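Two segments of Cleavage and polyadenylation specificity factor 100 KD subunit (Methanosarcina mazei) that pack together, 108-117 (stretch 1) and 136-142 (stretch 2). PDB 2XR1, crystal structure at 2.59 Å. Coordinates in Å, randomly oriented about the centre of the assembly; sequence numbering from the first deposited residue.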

# COMPACT_ATOMS: atom_id res chain seq x y z
N ILE B 108 -25.40 23.70 -32.64
CA ILE B 108 -26.59 24.46 -32.99
C ILE B 108 -27.79 23.73 -32.39
O ILE B 108 -27.94 22.53 -32.61
CB ILE B 108 -26.77 24.53 -34.50
CG1 ILE B 108 -25.72 25.45 -35.11
CG2 ILE B 108 -28.18 24.94 -34.85
CD1 ILE B 108 -25.78 25.54 -36.62
N GLU B 109 -28.63 24.44 -31.66
CA GLU B 109 -29.83 23.86 -31.10
C GLU B 109 -30.98 24.25 -31.98
O GLU B 109 -31.21 25.41 -32.16
CB GLU B 109 -30.08 24.34 -29.68
CG GLU B 109 -29.22 23.65 -28.64
CD GLU B 109 -29.50 24.14 -27.22
OE1 GLU B 109 -30.56 24.77 -26.99
OE2 GLU B 109 -28.65 23.88 -26.33
N ALA B 110 -31.71 23.27 -32.52
CA ALA B 110 -32.83 23.54 -33.40
C ALA B 110 -34.03 22.71 -33.01
O ALA B 110 -33.90 21.55 -32.63
CB ALA B 110 -32.44 23.24 -34.82
N GLU B 111 -35.21 23.30 -33.13
CA GLU B 111 -36.47 22.58 -32.92
C GLU B 111 -36.67 21.50 -34.02
O GLU B 111 -37.13 20.39 -33.75
CB GLU B 111 -37.66 23.57 -32.88
CG GLU B 111 -38.84 23.15 -32.02
CD GLU B 111 -39.69 24.34 -31.53
OE1 GLU B 111 -39.28 25.02 -30.56
OE2 GLU B 111 -40.78 24.58 -32.10
N LYS B 112 -36.30 21.85 -35.25
CA LYS B 112 -36.31 20.90 -36.37
C LYS B 112 -34.89 20.71 -36.92
O LYS B 112 -34.48 21.42 -37.85
CB LYS B 112 -37.24 21.40 -37.48
N PRO B 113 -34.13 19.75 -36.36
CA PRO B 113 -32.71 19.59 -36.70
C PRO B 113 -32.41 19.09 -38.12
O PRO B 113 -31.31 19.33 -38.63
CB PRO B 113 -32.21 18.56 -35.68
CG PRO B 113 -33.26 18.52 -34.62
CD PRO B 113 -34.54 18.79 -35.32
N GLY B 114 -33.35 18.38 -38.73
CA GLY B 114 -33.14 17.85 -40.07
C GLY B 114 -33.00 18.95 -41.12
O GLY B 114 -32.29 18.78 -42.12
N LEU B 115 -33.67 20.07 -40.88
CA LEU B 115 -33.70 21.18 -41.83
C LEU B 115 -32.35 21.89 -41.90
O LEU B 115 -31.96 22.37 -42.97
CB LEU B 115 -34.81 22.17 -41.48
CG LEU B 115 -36.22 21.57 -41.54
CD1 LEU B 115 -37.27 22.58 -41.06
CD2 LEU B 115 -36.55 21.06 -42.95
N VAL B 116 -31.65 21.94 -40.77
CA VAL B 116 -30.31 22.53 -40.75
C VAL B 116 -29.22 21.59 -41.36
O VAL B 116 -28.26 22.08 -41.96
CB VAL B 116 -29.94 23.07 -39.34
CG1 VAL B 116 -30.33 22.10 -38.26
CG2 VAL B 116 -28.47 23.40 -39.26
N ILE B 117 -29.38 20.27 -41.23
CA ILE B 117 -28.43 19.33 -41.85
C ILE B 117 -28.67 19.26 -43.37
O ILE B 117 -27.75 19.04 -44.16
CB ILE B 117 -28.53 17.90 -41.24
CG1 ILE B 117 -28.17 17.91 -39.75
CG2 ILE B 117 -27.60 16.92 -41.96
CD1 ILE B 117 -28.04 16.51 -39.14
N LYS B 136 -22.40 20.83 -35.44
CA LYS B 136 -22.99 19.67 -34.82
C LYS B 136 -24.39 20.08 -34.43
O LYS B 136 -24.57 20.85 -33.51
CB LYS B 136 -22.19 19.25 -33.58
CG LYS B 136 -20.68 19.08 -33.80
CD LYS B 136 -20.37 18.12 -34.93
CE LYS B 136 -18.93 17.61 -34.87
NZ LYS B 136 -18.64 16.60 -35.94
N VAL B 137 -25.38 19.58 -35.14
CA VAL B 137 -26.74 20.01 -34.88
C VAL B 137 -27.41 19.08 -33.89
O VAL B 137 -27.19 17.87 -33.92
CB VAL B 137 -27.55 20.09 -36.16
CG1 VAL B 137 -28.94 20.61 -35.86
CG2 VAL B 137 -26.84 21.00 -37.15
N VAL B 138 -28.22 19.66 -33.02
CA VAL B 138 -28.79 18.96 -31.88
C VAL B 138 -30.21 19.46 -31.69
O VAL B 138 -30.50 20.61 -31.99
CB VAL B 138 -27.89 19.18 -30.60
CG1 VAL B 138 -28.72 19.58 -29.39
CG2 VAL B 138 -26.99 17.94 -30.32
N ARG B 139 -31.10 18.60 -31.22
CA ARG B 139 -32.49 18.95 -31.02
C ARG B 139 -32.61 19.84 -29.79
O ARG B 139 -31.99 19.58 -28.79
CB ARG B 139 -33.33 17.67 -30.87
CG ARG B 139 -34.80 17.84 -31.25
CD ARG B 139 -35.65 16.64 -30.79
NE ARG B 139 -36.93 16.52 -31.52
CZ ARG B 139 -37.96 17.36 -31.40
NH1 ARG B 139 -37.91 18.41 -30.57
NH2 ARG B 139 -39.05 17.16 -32.12
N THR B 140 -33.43 20.89 -29.89
CA THR B 140 -33.56 21.88 -28.83
C THR B 140 -34.16 21.29 -27.57
O THR B 140 -35.32 20.86 -27.58
CB THR B 140 -34.44 23.05 -29.22
OG1 THR B 140 -33.81 23.77 -30.29
CG2 THR B 140 -34.66 23.98 -28.01
N PRO B 141 -33.39 21.28 -26.48
CA PRO B 141 -33.87 20.71 -25.24
C PRO B 141 -35.11 21.41 -24.72
O PRO B 141 -35.15 22.64 -24.70
CB PRO B 141 -32.71 20.94 -24.28
CG PRO B 141 -31.52 20.96 -25.17
CD PRO B 141 -31.99 21.73 -26.36
N PRO B 142 -36.11 20.62 -24.30
CA PRO B 142 -37.35 21.18 -23.76
C PRO B 142 -37.07 22.08 -22.56
O PRO B 142 -37.77 23.08 -22.35
CB PRO B 142 -38.16 19.94 -23.35
CG PRO B 142 -37.53 18.79 -24.10
CD PRO B 142 -36.10 19.14 -24.27

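Two parallel strands, 108-110 and 136-139, lie side by side as neighbours in a sheet, and the chain after the first strand turns back over one face of the second. The strand directions differ by 34°, a modest twist, and the axes approach to 4.8 Å. Four backbone hydrogen bonds set the register: Ile-108 N to Lys-136 O (3.1 Å), Val-138 N to Ile-108 O (2.9 Å), Ala-110 N to Val-138 O (3.0 Å) and Thr-140 N to Ala-110 O (2.9 Å). This is the staggered ladder of parallel pairing: Ile-108 and Ala-110 each spend both N and O on the partner stretch, reaching residues two apart. Between the rungs, alpha carbons lean on carbonyls, as in the CA-H...O contact of Glu-109 CA with Val-138 O at 3.4 Å.

Val-137 is the hub, with 108 Å² covered by the other stretch, the largest share of any residue here. It pairs with Ile-108, and the two side chains share one face of the sheet, with Ile-108 CB 4.4 Å from Val-137 CG2. The segment that follows the first strand brings more hydrocarbon to the same valine: Pro-113 CB lies 3.9 Å from Val-137 CG1, and Ile-117 CG1 lies 4.2 Å from Val-137 CB. Val-116 CG1 sits just 3.1 Å from Val-137 CG1, very tight for two methyls. The rule is economical: one beta-branched residue, its chi1 at t, serves both its neighbouring strand and the segment that folds over it.

Glu-109 occupies the other face together with Val-138, and 65 Å² of it is covered. Glu-109 CG lies 4.2 Å from Val-138 CG1, and Glu-109 OE1 also packs, 3.4 Å from Pro-141 CD. A charged residue can thus lie along a sheet while one carboxylate oxygen, OE1, keeps a hydrogen bond elsewhere in the structure.

Thr-140, with 61 Å² covered, closes the ladder through its backbone N. Its hydroxyl tucks in against the first strand's end, with Thr-140 OG1 3.3 Å from Glu-109 C and 3.2 Å from Glu-111 N, but the angle to that amide is too poor for a hydrogen bond. It fills space beside the backbone without adding a rung.

Pro-113 also reaches the end of the second strand: its CG meets Arg-139 CG at 3.8 Å, ring against aliphatic chain. Farther out, Glu-111 O lies over one face of the Arg-139 guanidinium, 3.8 Å from Arg-139 NH1.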